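Protein-S-isoprenylcysteine O-methyltransferase (Tribolium castaneum, PDB 5V7P) catalyses the S-adenosyl-L-methionine-dependent methyl esterification of the C-terminal isoprenylated cysteine of proteins, working in the endoplasmic reticulum membrane. Local coordinates at residues A69-V74 with V98-H103; V36-I41 with G78-L83. All blocks are in the same frame, centred on the assembly; numbering follows the deposited sequence.

Interaction 1: residues A69-V74 with V98-H103; sequences AFLGLV and VMALFH. With MPG ([(Z)-octadec-9-enyl] (2R)-2,3-bis(oxidanyl)propanoate), chain B; D10 (decane), chain J.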
ATOM      1  N   ALA A  69      11.702   4.320 -13.648  1.00 22.95           N
ATOM      2  CA  ALA A  69      12.993   4.987 -13.777  1.00 18.51           C
ATOM      3  C   ALA A  69      13.343   5.753 -12.509  1.00 16.97           C
ATOM      4  O   ALA A  69      14.502   5.759 -12.075  1.00 17.59           O
ATOM      5  CB  ALA A  69      12.978   5.927 -14.982  1.00 15.67           C
ATOM      6  N   PHE A  70      12.354   6.411 -11.901  1.00 19.72           N
ATOM      7  CA  PHE A  70      12.602   7.139 -10.662  1.00 25.78           C
ATOM      8  C   PHE A  70      13.061   6.197  -9.558  1.00 23.29           C
ATOM      9  O   PHE A  70      13.983   6.520  -8.800  1.00 24.40           O
ATOM     10  CB  PHE A  70      11.340   7.892 -10.238  1.00 26.07           C
ATOM     11  CG  PHE A  70      11.379   8.397  -8.824  1.00 19.78           C
ATOM     12  CD1 PHE A  70      12.083   9.546  -8.503  1.00 38.37           C
ATOM     13  CD2 PHE A  70      10.710   7.723  -7.816  1.00 26.32           C
ATOM     14  CE1 PHE A  70      12.119  10.012  -7.201  1.00 30.74           C
ATOM     15  CE2 PHE A  70      10.743   8.183  -6.513  1.00 29.31           C
ATOM     16  CZ  PHE A  70      11.449   9.330  -6.205  1.00 26.04           C
ATOM     17  N   LEU A  71      12.439   5.020  -9.461  1.00 22.86           N
ATOM     18  CA  LEU A  71      12.831   4.058  -8.437  1.00 20.76           C
ATOM     19  C   LEU A  71      14.224   3.498  -8.698  1.00 23.74           C
ATOM     20  O   LEU A  71      14.966   3.220  -7.747  1.00 18.74           O
ATOM     21  CB  LEU A  71      11.803   2.931  -8.362  1.00 18.84           C
ATOM     22  CG  LEU A  71      10.421   3.348  -7.853  1.00 20.69           C
ATOM     23  CD1 LEU A  71       9.396   2.252  -8.112  1.00 27.40           C
ATOM     24  CD2 LEU A  71      10.473   3.686  -6.371  1.00 23.30           C
ATOM     25  N   GLY A  72      14.596   3.321  -9.966  1.00 22.15           N
ATOM     26  CA  GLY A  72      15.969   2.955 -10.271  1.00 20.47           C
ATOM     27  C   GLY A  72      16.944   4.040  -9.864  1.00 28.06           C
ATOM     28  O   GLY A  72      18.036   3.756  -9.366  1.00 26.44           O
ATOM     29  N   LEU A  73      16.556   5.301 -10.065  1.00 26.23           N
ATOM     30  CA  LEU A  73      17.366   6.417  -9.591  1.00 26.23           C
ATOM     31  C   LEU A  73      17.609   6.307  -8.091  1.00 20.62           C
ATOM     32  O   LEU A  73      18.751   6.395  -7.623  1.00 27.10           O
ATOM     33  CB  LEU A  73      16.670   7.739  -9.928  1.00 30.03           C
ATOM     34  CG  LEU A  73      17.553   8.942 -10.264  1.00 42.43           C
ATOM     35  CD1 LEU A  73      16.710  10.207 -10.368  1.00 32.46           C
ATOM     36  CD2 LEU A  73      18.650   9.121  -9.244  1.00 34.72           C
ATOM     37  N   VAL A  74      16.538   6.099  -7.322  1.00 23.79           N
ATOM     38  CA  VAL A  74      16.660   6.024  -5.869  1.00 25.20           C
ATOM     39  C   VAL A  74      17.526   4.836  -5.466  1.00 21.30           C
ATOM     40  O   VAL A  74      18.326   4.924  -4.528  1.00 24.51           O
ATOM     41  CB  VAL A  74      15.262   5.953  -5.229  1.00 15.49           C
ATOM     42  CG1 VAL A  74      15.359   5.770  -3.720  1.00 17.28           C
ATOM     43  CG2 VAL A  74      14.470   7.212  -5.563  1.00 22.00           C
ATOM     44  N   VAL A  98      16.400   0.036  -0.074  1.00 17.06           N
ATOM     45  CA  VAL A  98      15.360  -0.895   0.357  1.00 17.82           C
ATOM     46  C   VAL A  98      13.988  -0.383  -0.058  1.00 24.63           C
ATOM     47  O   VAL A  98      13.137  -1.146  -0.532  1.00 22.24           O
ATOM     48  CB  VAL A  98      15.451  -1.115   1.879  1.00 23.18           C
ATOM     49  CG1 VAL A  98      14.169  -1.726   2.440  1.00 18.38           C
ATOM     50  CG2 VAL A  98      16.640  -2.009   2.210  1.00 29.41           C
ATOM     51  N   MET A  99      13.751   0.918   0.113  1.00 22.85           N
ATOM     52  CA  MET A  99      12.460   1.493  -0.239  1.00 20.70           C
ATOM     53  C   MET A  99      12.199   1.386  -1.734  1.00 18.57           C
ATOM     54  O   MET A  99      11.099   1.010  -2.156  1.00 17.88           O
ATOM     55  CB  MET A  99      12.414   2.954   0.205  1.00 22.95           C
ATOM     56  CG  MET A  99      12.507   3.139   1.708  1.00 28.05           C
ATOM     57  SD  MET A  99      10.911   2.945   2.511  1.00 24.06           S
ATOM     58  CE  MET A  99      10.073   4.417   1.921  1.00 29.73           C
ATOM     59  N   ALA A 100      13.199   1.718  -2.552  1.00 18.49           N
ATOM     60  CA  ALA A 100      13.017   1.677  -3.998  1.00 20.78           C
ATOM     61  C   ALA A 100      12.740   0.260  -4.479  1.00 17.31           C
ATOM     62  O   ALA A 100      11.869   0.044  -5.330  1.00 20.53           O
ATOM     63  CB  ALA A 100      14.250   2.249  -4.696  1.00 17.78           C
ATOM     64  N   LEU A 101      13.471  -0.722  -3.948  1.00 14.96           N
ATOM     65  CA  LEU A 101      13.256  -2.104  -4.367  1.00 24.35           C
ATOM     66  C   LEU A 101      11.875  -2.597  -3.954  1.00 21.70           C
ATOM     67  O   LEU A 101      11.226  -3.334  -4.704  1.00 19.35           O
ATOM     68  CB  LEU A 101      14.345  -3.009  -3.787  1.00 22.64           C
ATOM     69  CG  LEU A 101      15.706  -2.998  -4.490  1.00 33.36           C
ATOM     70  CD1 LEU A 101      16.678  -3.930  -3.778  1.00 38.31           C
ATOM     71  CD2 LEU A 101      15.586  -3.392  -5.961  1.00 22.00           C
ATOM     72  N   PHE A 102      11.408  -2.202  -2.770  1.00 21.77           N
ATOM     73  CA  PHE A 102      10.084  -2.622  -2.328  1.00 22.15           C
ATOM     74  C   PHE A 102       9.015  -2.183  -3.319  1.00 20.66           C
ATOM     75  O   PHE A 102       8.217  -2.998  -3.794  1.00 21.69           O
ATOM     76  CB  PHE A 102       9.779  -2.057  -0.942  1.00 21.21           C
ATOM     77  CG  PHE A 102       8.368  -2.309  -0.492  1.00 27.48           C
ATOM     78  CD1 PHE A 102       8.042  -3.478   0.174  1.00 27.80           C
ATOM     79  CD2 PHE A 102       7.366  -1.386  -0.750  1.00 25.97           C
ATOM     80  CE1 PHE A 102       6.746  -3.720   0.582  1.00 32.93           C
ATOM     81  CE2 PHE A 102       6.066  -1.623  -0.344  1.00 26.10           C
ATOM     82  CZ  PHE A 102       5.756  -2.792   0.322  1.00 27.55           C
ATOM     83  N   HIS A 103       8.987  -0.890  -3.645  1.00 23.69           N
ATOM     84  CA  HIS A 103       7.905  -0.359  -4.466  1.00 21.67           C
ATOM     85  C   HIS A 103       7.972  -0.889  -5.893  1.00 20.99           C
ATOM     86  O   HIS A 103       6.933  -1.161  -6.505  1.00 26.92           O
ATOM     87  CB  HIS A 103       7.940   1.169  -4.449  1.00 23.53           C
ATOM     88  CG  HIS A 103       7.535   1.763  -3.134  1.00 30.49           C
ATOM     89  ND1 HIS A 103       6.229   1.770  -2.693  1.00 27.45           N
ATOM     90  CD2 HIS A 103       8.263   2.362  -2.162  1.00 29.67           C
ATOM     91  CE1 HIS A 103       6.170   2.350  -1.508  1.00 31.41           C
ATOM     92  NE2 HIS A 103       7.391   2.718  -1.163  1.00 33.23           N
TER
HETATM   93  C2  MPG B 325       4.765   4.647   7.773  1.00 59.11           C
HETATM   94  C3  MPG B 325       4.797   3.284   8.454  1.00 64.24           C
HETATM   95  C4  MPG B 325       3.678   2.382   7.943  1.00 56.78           C
HETATM   96  C5  MPG B 325       3.918   0.972   8.434  1.00 56.75           C
HETATM   97  C6  MPG B 325       2.725   0.109   8.061  1.00 59.90           C
HETATM   98  C7  MPG B 325       2.557  -0.049   6.552  1.00 61.23           C
HETATM   99  C8  MPG B 325       1.064  -0.057   6.272  1.00 62.85           C
HETATM  100  C9  MPG B 325       0.826  -0.617   4.873  1.00 57.83           C
HETATM  101  C10 MPG B 325       0.362   0.099   3.874  1.00 62.80           C
HETATM  102  C11 MPG B 325      -0.001   1.580   3.994  1.00 60.80           C
HETATM  103  C12 MPG B 325       0.216   2.258   2.650  1.00 55.73           C
HETATM  104  C13 MPG B 325      -0.818   1.780   1.637  1.00 58.70           C
HETATM  105  C14 MPG B 325      -0.273   2.049   0.243  1.00 64.76           C
HETATM  106  C15 MPG B 325      -1.365   1.823  -0.800  1.00 68.36           C
HETATM  107  C16 MPG B 325      -1.477   3.036  -1.721  1.00 63.50           C
HETATM  108  O1  MPG B 325       6.406   4.574   6.061  1.00 73.41           O
HETATM  109  C1  MPG B 325       5.032   4.546   6.272  1.00 58.69           C
HETATM  110  CXD MPG B 325       8.353   3.452   4.945  1.00 51.44           C
HETATM  111  O2  MPG B 325       9.208   2.475   5.465  1.00 59.22           O
HETATM  112  C21 MPG B 325       8.990   4.835   5.148  1.00 64.55           C
HETATM  113  O3  MPG B 325      10.103   4.732   5.990  1.00 52.90           O
HETATM  114  O4  MPG B 325       6.492   2.331   5.853  1.00 70.63           O
HETATM  115  CX3 MPG B 325       7.007   3.380   5.657  1.00 73.59           C
HETATM  116  C1  D10 J 308      15.607  12.218   1.186  1.00 42.94           C
HETATM  117  C2  D10 J 308      14.674  11.619   0.136  1.00 48.06           C
HETATM  118  C3  D10 J 308      14.468  10.128   0.402  1.00 32.56           C
HETATM  119  C4  D10 J 308      13.502   9.569  -0.641  1.00 38.33           C
HETATM  120  C5  D10 J 308      13.250   8.086  -0.386  1.00 32.30           C
HETATM  121  C6  D10 J 308      12.197   7.587  -1.375  1.00 32.41           C
HETATM  122  C7  D10 J 308      11.982   6.087  -1.192  1.00 38.14           C
HETATM  123  C8  D10 J 308      10.688   5.667  -1.889  1.00 43.42           C
HETATM  124  C9  D10 J 308      10.847   5.819  -3.400  1.00 35.51           C
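Two consecutive transmembrane helices, 59-84 and 90-113, meet where Ala100 sits against the carbonyl oxygen of Leu71 and the side chain of Val74; the axes of segments 69-74 and 98-103 pass 8.4 Å apart at their closest, nearly antiparallel (153°). Ala100 suits the place because a lone methyl lets the backbones draw close: its CB lies 3.3 Å from Leu71 O and 3.8 Å from Val74 CG1. With CG set opposite its carbonyl carbon (chi1 -67°), Leu71 brings both methyls, CD1 and CD2, to 4.1 Å from His103 CB, the two side chains crossing at about a right angle. His103 meets leucine through its aliphatic CB, while its ND1 is bonded to Phe123 O, which satisfies a polar atom in a buried site. Decane borders the contact, its C9 3.7 Å from Leu71 CD2. Met99 touches both ligands: CB lies 3.5 Å from decane C7, and the bent end of the chain brings SD and CE each to 3.4 Å from the MPG head, at O2 and C21. Replacing Met99 by alanine would remove SD and CE, and is likely to open a gap beside the MPG head group, leaving it to its hydrogen bonds with Tyr95 and Thr222. A small residue allowing close approach is characteristic of packed antiparallel transmembrane helices.

Interaction 2: residues V36-I41 with G78-L83; sequences VVNTLI and GLYIKL. With MPG ([(Z)-octadec-9-enyl] (2R)-2,3-bis(oxidanyl)propanoate), chain S; MPG ([(Z)-octadec-9-enyl] (2R)-2,3-bis(oxidanyl)propanoate), chain Y; UND (undecane), chain E.
A single polar bridge joins Asn38 on helix 35-56 to Tyr80 on helix 59-84, spanning backbones that stay well apart: the nearest pair of CA atoms, those of these two residues, is separated by 10.8 Å. The close part is the bond itself, in which Tyr80 OH donates to Asn38 OD1 over 2.8 Å. The hydroxyl approaches at a C=O...donor angle of 131° and stands above the carbonyl plane, 43° out of it; amide and ring planes are turned 40° apart. Tyr80 holds CG anti to its backbone N, which extends the phenol across the gap. Asparagine suits the other end because its amide can both accept and donate: OD1 also takes a bond from Asn27 ND2, while ND2 gives bonds to Ile32 O and Asn34 O, so four hydrogen bonds hold the buried amide, two at OD1 and two at ND2. Beyond this bond the interface is loose, and an MPG chain lies against both side chains. Its C5 is 3.5 Å from Tyr80 CE2, and its C3 is 3.8 Å from Asn38 CG. On the Tyr80 side only, undecane C4 approaches Tyr80 CD1 at 3.8 Å, and Leu83 CD1 adds another apolar contact to this chain. The small helix-helix interface, 69 Å² in all, thus rests on a buried interhelical hydrogen bond between transmembrane helices, here beside a bound lipid chain.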
ATOM      1  N   VAL A  36      26.299  19.288  -3.627  1.00 40.89           N
ATOM      2  CA  VAL A  36      25.437  20.036  -4.534  1.00 40.38           C
ATOM      3  C   VAL A  36      25.846  19.789  -5.978  1.00 38.29           C
ATOM      4  O   VAL A  36      25.009  19.864  -6.886  1.00 36.33           O
ATOM      5  CB  VAL A  36      25.434  21.545  -4.211  1.00 39.56           C
ATOM      6  CG1 VAL A  36      25.702  21.813  -2.724  1.00 43.23           C
ATOM      7  CG2 VAL A  36      26.403  22.333  -5.105  1.00 41.85           C
ATOM      8  N   VAL A  37      27.122  19.490  -6.222  1.00 36.30           N
ATOM      9  CA  VAL A  37      27.557  19.156  -7.574  1.00 45.71           C
ATOM     10  C   VAL A  37      26.978  17.813  -7.993  1.00 38.26           C
ATOM     11  O   VAL A  37      26.448  17.665  -9.099  1.00 42.49           O
ATOM     12  CB  VAL A  37      29.093  19.164  -7.660  1.00 43.05           C
ATOM     13  CG1 VAL A  37      29.559  18.719  -9.046  1.00 32.51           C
ATOM     14  CG2 VAL A  37      29.630  20.548  -7.331  1.00 42.77           C
ATOM     15  N   ASN A  38      27.080  16.811  -7.118  1.00 38.67           N
ATOM     16  CA  ASN A  38      26.459  15.523  -7.399  1.00 45.19           C
ATOM     17  C   ASN A  38      24.955  15.672  -7.582  1.00 37.77           C
ATOM     18  O   ASN A  38      24.359  15.026  -8.452  1.00 37.34           O
ATOM     19  CB  ASN A  38      26.768  14.535  -6.274  1.00 37.71           C
ATOM     20  CG  ASN A  38      28.180  13.988  -6.351  1.00 41.54           C
ATOM     21  OD1 ASN A  38      28.414  12.927  -6.929  1.00 43.56           O
ATOM     22  ND2 ASN A  38      29.128  14.713  -5.767  1.00 45.59           N
ATOM     23  N   THR A  39      24.324  16.526  -6.773  1.00 37.06           N
ATOM     24  CA  THR A  39      22.892  16.763  -6.913  1.00 42.37           C
ATOM     25  C   THR A  39      22.560  17.289  -8.303  1.00 42.74           C
ATOM     26  O   THR A  39      21.649  16.784  -8.970  1.00 37.95           O
ATOM     27  CB  THR A  39      22.418  17.747  -5.839  1.00 34.27           C
ATOM     28  OG1 THR A  39      22.688  17.205  -4.540  1.00 47.48           O
ATOM     29  CG2 THR A  39      20.919  18.022  -5.963  1.00 31.95           C
ATOM     30  N   LEU A  40      23.297  18.301  -8.762  1.00 35.88           N
ATOM     31  CA  LEU A  40      22.974  18.925 -10.040  1.00 40.77           C
ATOM     32  C   LEU A  40      23.342  18.030 -11.217  1.00 30.25           C
ATOM     33  O   LEU A  40      22.684  18.087 -12.262  1.00 31.07           O
ATOM     34  CB  LEU A  40      23.673  20.281 -10.146  1.00 42.68           C
ATOM     35  CG  LEU A  40      23.235  21.315  -9.102  1.00 44.72           C
ATOM     36  CD1 LEU A  40      24.100  22.562  -9.187  1.00 40.29           C
ATOM     37  CD2 LEU A  40      21.761  21.678  -9.263  1.00 53.79           C
ATOM     38  N   ILE A  41      24.377  17.199 -11.074  1.00 26.40           N
ATOM     39  CA  ILE A  41      24.688  16.232 -12.123  1.00 40.83           C
ATOM     40  C   ILE A  41      23.559  15.219 -12.254  1.00 39.90           C
ATOM     41  O   ILE A  41      23.143  14.870 -13.367  1.00 36.68           O
ATOM     42  CB  ILE A  41      26.038  15.543 -11.843  1.00 47.10           C
ATOM     43  CG1 ILE A  41      27.184  16.544 -12.015  1.00 47.50           C
ATOM     44  CG2 ILE A  41      26.239  14.337 -12.775  1.00 44.83           C
ATOM     45  CD1 ILE A  41      28.563  15.989 -11.682  1.00 49.01           C
ATOM     46  N   GLY A  78      20.903   5.365  -3.467  1.00 20.77           N
ATOM     47  CA  GLY A  78      20.988   4.774  -2.142  1.00 23.62           C
ATOM     48  C   GLY A  78      22.280   4.005  -1.941  1.00 25.07           C
ATOM     49  O   GLY A  78      22.984   4.196  -0.946  1.00 25.93           O
ATOM     50  N   LEU A  79      22.607   3.123  -2.887  1.00 20.78           N
ATOM     51  CA  LEU A  79      23.860   2.380  -2.807  1.00 25.42           C
ATOM     52  C   LEU A  79      25.057   3.316  -2.907  1.00 26.91           C
ATOM     53  O   LEU A  79      26.085   3.098  -2.256  1.00 32.07           O
ATOM     54  CB  LEU A  79      23.910   1.325  -3.911  1.00 23.90           C
ATOM     55  CG  LEU A  79      22.871   0.206  -3.816  1.00 24.65           C
ATOM     56  CD1 LEU A  79      22.844  -0.612  -5.098  1.00 21.89           C
ATOM     57  CD2 LEU A  79      23.157  -0.691  -2.619  1.00 26.56           C
ATOM     58  N   TYR A  80      24.939   4.364  -3.723  1.00 23.08           N
ATOM     59  CA  TYR A  80      25.998   5.361  -3.824  1.00 24.53           C
ATOM     60  C   TYR A  80      26.258   6.018  -2.474  1.00 29.39           C
ATOM     61  O   TYR A  80      27.410   6.147  -2.040  1.00 26.34           O
ATOM     62  CB  TYR A  80      25.609   6.400  -4.878  1.00 24.60           C
ATOM     63  CG  TYR A  80      26.631   7.483  -5.145  1.00 26.82           C
ATOM     64  CD1 TYR A  80      27.968   7.173  -5.352  1.00 31.54           C
ATOM     65  CD2 TYR A  80      26.247   8.816  -5.227  1.00 30.55           C
ATOM     66  CE1 TYR A  80      28.897   8.164  -5.613  1.00 30.96           C
ATOM     67  CE2 TYR A  80      27.169   9.810  -5.487  1.00 29.39           C
ATOM     68  CZ  TYR A  80      28.492   9.479  -5.680  1.00 27.01           C
ATOM     69  OH  TYR A  80      29.412  10.467  -5.940  1.00 32.52           O
ATOM     70  N   ILE A  81      25.189   6.429  -1.787  1.00 27.77           N
ATOM     71  CA  ILE A  81      25.334   7.068  -0.482  1.00 27.91           C
ATOM     72  C   ILE A  81      25.891   6.081   0.533  1.00 25.53           C
ATOM     73  O   ILE A  81      26.741   6.430   1.362  1.00 29.70           O
ATOM     74  CB  ILE A  81      23.980   7.645  -0.029  1.00 23.59           C
ATOM     75  CG1 ILE A  81      23.595   8.830  -0.919  1.00 25.03           C
ATOM     76  CG2 ILE A  81      24.024   8.067   1.444  1.00 22.90           C
ATOM     77  CD1 ILE A  81      22.181   9.330  -0.715  1.00 28.33           C
ATOM     78  N   LYS A  82      25.420   4.837   0.490  1.00 23.20           N
ATOM     79  CA  LYS A  82      25.853   3.841   1.460  1.00 30.67           C
ATOM     80  C   LYS A  82      27.352   3.590   1.376  1.00 25.71           C
ATOM     81  O   LYS A  82      27.985   3.267   2.387  1.00 28.83           O
ATOM     82  CB  LYS A  82      25.079   2.543   1.235  1.00 24.90           C
ATOM     83  CG  LYS A  82      25.114   1.583   2.401  1.00 31.90           C
ATOM     84  CD  LYS A  82      24.186   0.411   2.155  1.00 39.20           C
ATOM     85  CE  LYS A  82      24.026  -0.448   3.396  1.00 53.03           C
ATOM     86  NZ  LYS A  82      22.884  -1.396   3.249  1.00 68.78           N
ATOM     87  N   LEU A  83      27.940   3.746   0.191  1.00 27.04           N
ATOM     88  CA  LEU A  83      29.338   3.393  -0.026  1.00 39.06           C
ATOM     89  C   LEU A  83      30.298   4.550   0.234  1.00 31.92           C
ATOM     90  O   LEU A  83      31.392   4.329   0.763  1.00 38.86           O
ATOM     91  CB  LEU A  83      29.527   2.889  -1.461  1.00 32.00           C
ATOM     92  CG  LEU A  83      28.874   1.546  -1.789  1.00 33.00           C
ATOM     93  CD1 LEU A  83      28.861   1.310  -3.290  1.00 35.60           C
ATOM     94  CD2 LEU A  83      29.599   0.412  -1.083  1.00 38.65           C
TER
HETATM   95  C2  MPG S 317      28.877  -1.395   2.192  1.00 47.29           C
HETATM   96  C3  MPG S 317      27.551  -1.128   1.483  1.00 54.46           C
HETATM   97  C4  MPG S 317      27.368  -2.108   0.324  1.00 46.54           C
HETATM   98  C5  MPG S 317      26.780  -3.416   0.845  1.00 57.37           C
HETATM   99  C6  MPG S 317      25.275  -3.253   1.062  1.00 56.76           C
HETATM  100  C7  MPG S 317      24.654  -4.566   1.546  1.00 55.56           C
HETATM  101  C8  MPG S 317      25.227  -5.016   2.890  1.00 55.28           C
HETATM  102  C9  MPG S 317      25.014  -3.922   3.937  1.00 57.68           C
HETATM  103  C10 MPG S 317      25.563  -3.982   5.131  1.00 50.19           C
HETATM  104  C11 MPG S 317      26.458  -5.135   5.578  1.00 68.88           C
HETATM  105  C12 MPG S 317      27.921  -4.721   5.446  1.00 75.84           C
HETATM  106  C13 MPG S 317      28.803  -5.968   5.427  1.00 80.40           C
HETATM  107  C14 MPG S 317      28.520  -6.815   6.667  1.00 56.47           C
HETATM  108  O1  MPG S 317      27.823  -0.391   4.092  1.00 63.85           O
HETATM  109  C1  MPG S 317      29.026  -0.442   3.379  1.00 47.78           C
HETATM  110  CXD MPG S 317      26.442   0.996   5.705  1.00 56.31           C
HETATM  111  O2  MPG S 317      26.647   2.032   6.627  1.00 61.61           O
HETATM  112  C21 MPG S 317      25.799  -0.200   6.404  1.00 59.30           C
HETATM  113  O3  MPG S 317      26.151  -0.196   7.761  1.00 56.52           O
HETATM  114  O4  MPG S 317      28.786   1.089   5.473  1.00 65.06           O
HETATM  115  CX3 MPG S 317      27.782   0.583   5.095  1.00 59.74           C
HETATM  116  C2  MPG Y 323      28.940  12.495  -1.614  1.00 63.14           C
HETATM  117  C3  MPG Y 323      28.034  12.481  -2.844  1.00 50.67           C
HETATM  118  C4  MPG Y 323      26.615  12.846  -2.419  1.00 53.92           C
HETATM  119  C5  MPG Y 323      25.599  12.015  -3.200  1.00 43.99           C
HETATM  120  C6  MPG Y 323      24.193  12.464  -2.806  1.00 47.66           C
HETATM  121  C7  MPG Y 323      23.369  12.849  -4.037  1.00 48.39           C
HETATM  122  C8  MPG Y 323      22.367  13.951  -3.693  1.00 60.44           C
HETATM  123  C9  MPG Y 323      20.960  13.372  -3.550  1.00 62.90           C
HETATM  124  C10 MPG Y 323      20.010  14.043  -2.927  1.00 65.94           C
HETATM  125  C11 MPG Y 323      20.284  15.423  -2.323  1.00 71.20           C
HETATM  126  C12 MPG Y 323      18.962  16.108  -1.983  1.00 67.84           C
HETATM  127  C13 MPG Y 323      19.171  17.620  -1.937  1.00 48.40           C
HETATM  128  O1  MPG Y 323      31.202  12.270  -0.883  1.00 69.60           O
HETATM  129  C1  MPG Y 323      30.386  12.235  -2.025  1.00 58.41           C
HETATM  130  CXD MPG Y 323      33.642  11.868  -0.270  1.00 81.43           C
HETATM  131  O2  MPG Y 323      34.378  10.732   0.090  1.00 83.02           O
HETATM  132  C21 MPG Y 323      33.362  12.704   0.978  1.00 81.30           C
HETATM  133  O3  MPG Y 323      34.518  13.416   1.327  1.00 76.93           O
HETATM  134  O4  MPG Y 323      32.266  10.377  -1.449  1.00 76.08           O
HETATM  135  CX3 MPG Y 323      32.326  11.434  -0.917  1.00 74.91           C
HETATM  136  C1  UND E 303      25.933   0.823  -7.301  1.00 33.04           C
HETATM  137  C2  UND E 303      26.343   2.295  -7.272  1.00 43.85           C
HETATM  138  C3  UND E 303      27.854   2.407  -7.450  1.00 51.10           C
HETATM  139  C4  UND E 303      28.287   3.858  -7.247  1.00 42.09           C
HETATM  140  C5  UND E 303      29.813   3.934  -7.206  1.00 33.64           C
HETATM  141  C6  UND E 303      30.309   3.623  -5.796  1.00 45.87           C
HETATM  142  C7  UND E 303      31.810   3.343  -5.832  1.00 37.94           C
HETATM  143  C8  UND E 303      32.386   3.479  -4.425  1.00 43.83           C
HETATM  144  C9  UND E 303      33.199   2.233  -4.071  1.00 42.05           C
HETATM  145  C10 UND E 303      33.919   2.464  -2.744  1.00 40.21           C
HETATM  146  C11 UND E 303      34.284   1.122  -2.114  1.00 50.88           C

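Helix 59-84 serves both contacts: residues 69-74 pack on helix 90-113 in interaction 1, and residues 78-83, a little further along, reach helix 35-56 in interaction 2. The centres lie 15 Å apart, and the two contacts do not otherwise touch. Interaction 1, about 8 Å from the centre of the chain, is close apolar packing, whereas interaction 2, about 21 Å out, depends on one polar bond across a wide gap. Lipid-like molecules border both. Each lies away from the S-adenosyl-L-methionine and substrate sites, so together they join three transmembrane helices of the membrane-embedded part rather than forming the catalytic pocket.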